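Long-range contact in TbiB1 (Thermobaculum terrenum, PDB 5V1V), which binds the leader peptide of a lasso peptide precursor, probably as the recognition element of its biosynthesis: residues A[34-42]-A[52-60]. Sequence-based numbering, arbitrary orientation. Where two conformers were deposited one is given.
Sequences AVGSRIWSL and IVDAICAEY. With ZN (zinc ion), chain F.
Val35 CG2 lies over one face of the Tyr60 ring in a CH-pi contact, 4.0 Å from the centroid and displaced toward CE1 and CZ, while Arg38 CG and, in plane, Ile56 O stand at its edge. The Arg38 guanidinium carries Leu42 CD2 on one face and meets the Glu59 carboxylate at its edge, the two planes only 14° apart. The grip is side-on and bidentate: Arg38 NE donates to Glu59 OE1 (2.7 Å) and Arg38 NH2 to Glu59 OE2 (2.8 Å), both nearly straight and on syn lone pairs, which should fix the rotation of both groups. Arg38 reaches Glu59 through a bend at chi2 (68°), with CG in van der Waals contact with Ile56 CD1. On the buried side of this salt bridge Ile56 is a knob in the hole formed by Val35, Arg38, Ile39 and Leu42. Farther along, Ile52 CG2 packs on Ile39 CG1 at 4.0 Å. The axes of segments 34-42 and 52-59 are inclined at 137°. Asp54 OD2 binds a zinc ion with Glu50 and a water. Tyr60 pairs with a parallel strand of the bound leader peptide. With helix 64-80 and the three-stranded antiparallel sheet, these helices form the winged-helix-like PqqD fold.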
ATOM      1  N   ALA A  34      -1.703   9.580  -1.950  1.00 21.03           N
ATOM      2  CA  ALA A  34      -0.311  10.027  -1.899  1.00 21.57           C
ATOM      3  C   ALA A  34       0.704   8.880  -1.816  1.00 18.20           C
ATOM      4  O   ALA A  34       0.798   8.075  -2.742  1.00 18.20           O
ATOM      5  CB  ALA A  34      -0.125  11.020  -0.753  1.00 21.86           C
ATOM      6  N   VAL A  35       1.458   8.814  -0.718  1.00 18.38           N
ATOM      7  CA  VAL A  35       2.512   7.813  -0.575  1.00 16.35           C
ATOM      8  C   VAL A  35       1.943   6.389  -0.508  1.00 14.87           C
ATOM      9  O   VAL A  35       2.513   5.476  -1.094  1.00 14.85           O
ATOM     10  CB  VAL A  35       3.436   8.103   0.635  1.00 15.90           C
ATOM     11  CG1 VAL A  35       4.521   7.039   0.763  1.00 17.53           C
ATOM     12  CG2 VAL A  35       4.067   9.489   0.530  1.00 19.02           C
ATOM     13  N   GLY A  36       0.821   6.208   0.185  1.00 14.05           N
ATOM     14  CA  GLY A  36       0.164   4.891   0.234  1.00 13.30           C
ATOM     15  C   GLY A  36      -0.194   4.368  -1.145  1.00 14.40           C
ATOM     16  O   GLY A  36       0.016   3.188  -1.456  1.00 13.30           O
ATOM     17  N   SER A  37      -0.739   5.262  -1.972  1.00 14.38           N
ATOM     18  CA  SER A  37      -1.075   4.926  -3.352  0.50 14.75           C
ATOM     19  C   SER A  37       0.167   4.578  -4.159  1.00 14.80           C
ATOM     20  O   SER A  37       0.152   3.641  -4.959  1.00 15.18           O
ATOM     21  CB  SER A  37      -1.820   6.078  -4.020  0.50 16.92           C
ATOM     22  OG  SER A  37      -3.092   6.241  -3.440  0.50 18.35           O
ATOM     23  N   ARG A  38       1.247   5.328  -3.945  1.00 14.91           N
ATOM     24  CA  ARG A  38       2.495   5.049  -4.639  1.00 15.10           C
ATOM     25  C   ARG A  38       3.063   3.684  -4.244  1.00 13.59           C
ATOM     26  O   ARG A  38       3.488   2.910  -5.110  1.00 13.97           O
ATOM     27  CB  ARG A  38       3.532   6.154  -4.411  1.00 16.47           C
ATOM     28  CG  ARG A  38       4.836   5.927  -5.166  1.00 16.13           C
ATOM     29  CD  ARG A  38       4.696   6.047  -6.676  1.00 19.18           C
ATOM     30  NE  ARG A  38       5.979   5.801  -7.327  1.00 20.55           N
ATOM     31  CZ  ARG A  38       6.194   4.933  -8.310  1.00 20.74           C
ATOM     32  NH1 ARG A  38       5.199   4.213  -8.818  1.00 23.83           N
ATOM     33  NH2 ARG A  38       7.415   4.805  -8.807  1.00 23.44           N
ATOM     34  N   ILE A  39       3.072   3.394  -2.943  1.00 13.02           N
ATOM     35  CA  ILE A  39       3.495   2.081  -2.463  1.00 11.79           C
ATOM     36  C   ILE A  39       2.638   0.980  -3.094  1.00 11.66           C
ATOM     37  O   ILE A  39       3.174  -0.027  -3.556  1.00 12.45           O
ATOM     38  CB  ILE A  39       3.483   2.001  -0.926  1.00 11.95           C
ATOM     39  CG1 ILE A  39       4.565   2.929  -0.368  1.00 12.58           C
ATOM     40  CG2 ILE A  39       3.702   0.559  -0.476  1.00 12.06           C
ATOM     41  CD1 ILE A  39       4.383   3.245   1.101  1.00 13.79           C
ATOM     42  N   TRP A  40       1.318   1.172  -3.137  1.00 11.25           N
ATOM     43  CA  TRP A  40       0.455   0.170  -3.743  1.00 11.36           C
ATOM     44  C   TRP A  40       0.824  -0.076  -5.206  1.00 12.48           C
ATOM     45  O   TRP A  40       0.927  -1.219  -5.652  1.00 13.19           O
ATOM     46  CB  TRP A  40      -1.003   0.583  -3.605  1.00 12.11           C
ATOM     47  CG  TRP A  40      -1.942  -0.483  -4.074  1.00 11.89           C
ATOM     48  CD1 TRP A  40      -2.552  -0.553  -5.296  1.00 12.37           C
ATOM     49  CD2 TRP A  40      -2.350  -1.657  -3.351  1.00 11.03           C
ATOM     50  NE1 TRP A  40      -3.318  -1.691  -5.372  1.00 12.05           N
ATOM     51  CE2 TRP A  40      -3.223  -2.378  -4.192  1.00 12.14           C
ATOM     52  CE3 TRP A  40      -2.083  -2.156  -2.069  1.00 10.81           C
ATOM     53  CZ2 TRP A  40      -3.826  -3.578  -3.805  1.00 12.43           C
ATOM     54  CZ3 TRP A  40      -2.687  -3.359  -1.680  1.00 11.86           C
ATOM     55  CH2 TRP A  40      -3.549  -4.052  -2.551  1.00 11.44           C
ATOM     56  N   SER A  41       1.061   1.005  -5.943  1.00 13.19           N
ATOM     57  CA  SER A  41       1.444   0.880  -7.346  1.00 14.28           C
ATOM     58  C   SER A  41       2.736   0.082  -7.524  1.00 14.58           C
ATOM     59  O   SER A  41       2.858  -0.728  -8.453  1.00 16.63           O
ATOM     60  CB  SER A  41       1.561   2.253  -7.999  1.00 16.73           C
ATOM     61  OG  SER A  41       0.299   2.888  -8.050  1.00 22.18           O
ATOM     62  N   LEU A  42       3.691   0.293  -6.621  1.00 13.72           N
ATOM     63  CA  LEU A  42       4.943  -0.460  -6.647  1.00 13.72           C
ATOM     64  C   LEU A  42       4.723  -1.937  -6.298  1.00 14.17           C
ATOM     65  O   LEU A  42       5.326  -2.819  -6.905  1.00 14.44           O
ATOM     66  CB  LEU A  42       5.974   0.182  -5.713  1.00 14.30           C
ATOM     67  CG  LEU A  42       6.479   1.562  -6.160  1.00 14.97           C
ATOM     68  CD1 LEU A  42       6.990   2.384  -4.986  1.00 14.88           C
ATOM     69  CD2 LEU A  42       7.546   1.429  -7.236  1.00 16.83           C
ATOM     70  N   ILE A  52      10.947  -0.752  -2.797  1.00 13.51           N
ATOM     71  CA  ILE A  52       9.944   0.240  -2.443  1.00 13.21           C
ATOM     72  C   ILE A  52      10.581   1.331  -1.578  1.00 13.84           C
ATOM     73  O   ILE A  52      10.377   2.512  -1.824  1.00 14.52           O
ATOM     74  CB  ILE A  52       8.732  -0.399  -1.729  1.00 12.77           C
ATOM     75  CG1 ILE A  52       8.011  -1.364  -2.683  1.00 13.72           C
ATOM     76  CG2 ILE A  52       7.793   0.683  -1.203  1.00 14.13           C
ATOM     77  CD1 ILE A  52       6.944  -2.209  -2.022  1.00 15.04           C
ATOM     78  N   VAL A  53      11.370   0.936  -0.582  1.00 13.07           N
ATOM     79  CA  VAL A  53      12.100   1.905   0.232  1.00 13.53           C
ATOM     80  C   VAL A  53      12.931   2.822  -0.676  1.00 13.26           C
ATOM     81  O   VAL A  53      12.885   4.043  -0.547  1.00 14.45           O
ATOM     82  CB  VAL A  53      12.988   1.212   1.294  1.00 13.63           C
ATOM     83  CG1 VAL A  53      13.899   2.223   1.983  1.00 14.00           C
ATOM     84  CG2 VAL A  53      12.132   0.475   2.322  1.00 14.77           C
ATOM     85  N   ASP A  54      13.681   2.229  -1.601  1.00 13.94           N
ATOM     86  CA  ASP A  54      14.562   3.012  -2.453  1.00 13.91           C
ATOM     87  C   ASP A  54      13.765   3.964  -3.334  1.00 13.92           C
ATOM     88  O   ASP A  54      14.178   5.104  -3.524  1.00 15.62           O
ATOM     89  CB  ASP A  54      15.465   2.099  -3.272  1.00 16.12           C
ATOM     90  CG  ASP A  54      16.491   1.393  -2.421  1.00 16.01           C
ATOM     91  OD1 ASP A  54      16.581   1.683  -1.206  1.00 18.23           O
ATOM     92  OD2 ASP A  54      17.213   0.532  -2.967  1.00 16.30           O
ATOM     93  N   ALA A  55      12.621   3.514  -3.852  1.00 13.78           N
ATOM     94  CA  ALA A  55      11.780   4.357  -4.698  1.00 13.16           C
ATOM     95  C   ALA A  55      11.215   5.545  -3.930  1.00 14.08           C
ATOM     96  O   ALA A  55      11.281   6.680  -4.409  1.00 15.67           O
ATOM     97  CB  ALA A  55      10.664   3.539  -5.327  1.00 14.17           C
ATOM     98  N   ILE A  56      10.692   5.292  -2.733  1.00 13.85           N
ATOM     99  CA  ILE A  56      10.145   6.370  -1.914  1.00 14.37           C
ATOM    100  C   ILE A  56      11.247   7.362  -1.518  1.00 15.43           C
ATOM    101  O   ILE A  56      11.027   8.568  -1.548  1.00 16.05           O
ATOM    102  CB  ILE A  56       9.363   5.830  -0.692  1.00 14.18           C
ATOM    103  CG1 ILE A  56       8.177   4.951  -1.142  1.00 15.13           C
ATOM    104  CG2 ILE A  56       8.866   6.975   0.177  1.00 14.96           C
ATOM    105  CD1 ILE A  56       7.209   5.609  -2.118  1.00 18.10           C
ATOM    106  N   CYS A  57      12.436   6.861  -1.191  1.00 16.01           N
ATOM    107  CA  CYS A  57      13.578   7.734  -0.883  1.00 15.79           C
ATOM    108  C   CYS A  57      14.029   8.591  -2.058  1.00 16.46           C
ATOM    109  O   CYS A  57      14.542   9.695  -1.860  1.00 17.99           O
ATOM    110  CB  CYS A  57      14.762   6.922  -0.387  1.00 16.59           C
ATOM    111  SG  CYS A  57      14.550   6.356   1.304  1.00 19.28           S
ATOM    112  N   ALA A  58      13.854   8.078  -3.272  1.00 16.25           N
ATOM    113  CA  ALA A  58      14.234   8.806  -4.476  1.00 17.37           C
ATOM    114  C   ALA A  58      13.189   9.859  -4.849  1.00 17.30           C
ATOM    115  O   ALA A  58      13.526  10.905  -5.413  1.00 20.31           O
ATOM    116  CB  ALA A  58      14.443   7.831  -5.624  1.00 19.04           C
ATOM    117  N   GLU A  59      11.927   9.585  -4.522  1.00 17.32           N
ATOM    118  CA  GLU A  59      10.793  10.379  -5.009  1.00 16.46           C
ATOM    119  C   GLU A  59      10.265  11.409  -4.016  1.00 15.88           C
ATOM    120  O   GLU A  59       9.518  12.318  -4.398  1.00 18.47           O
ATOM    121  CB  GLU A  59       9.665   9.441  -5.432  1.00 16.72           C
ATOM    122  CG  GLU A  59      10.010   8.610  -6.660  1.00 18.53           C
ATOM    123  CD  GLU A  59       8.971   7.553  -6.992  1.00 21.66           C
ATOM    124  OE1 GLU A  59       7.825   7.645  -6.499  1.00 21.85           O
ATOM    125  OE2 GLU A  59       9.310   6.630  -7.764  1.00 26.15           O
ATOM    126  N   TYR A  60      10.655  11.272  -2.752  1.00 16.02           N
ATOM    127  CA  TYR A  60      10.117  12.098  -1.674  1.00 16.06           C
ATOM    128  C   TYR A  60      11.204  12.694  -0.797  1.00 16.01           C
ATOM    129  O   TYR A  60      12.269  12.099  -0.627  1.00 16.25           O
ATOM    130  CB  TYR A  60       9.157  11.268  -0.811  1.00 16.22           C
ATOM    131  CG  TYR A  60       7.894  10.872  -1.538  1.00 16.23           C
ATOM    132  CD1 TYR A  60       6.772  11.692  -1.506  1.00 17.40           C
ATOM    133  CD2 TYR A  60       7.827   9.685  -2.270  1.00 16.63           C
ATOM    134  CE1 TYR A  60       5.614  11.341  -2.178  1.00 18.68           C
ATOM    135  CE2 TYR A  60       6.667   9.321  -2.937  1.00 16.79           C
ATOM    136  CZ  TYR A  60       5.566  10.159  -2.890  1.00 18.93           C
ATOM    137  OH  TYR A  60       4.406   9.821  -3.557  1.00 23.25           O
TER
HETATM  138 ZN    ZN F 102      18.574  -0.370  -1.879  1.00 16.88          ZN
HETATM  139  O   HOH W   1      19.555   1.250  -1.099  1.00 20.29           O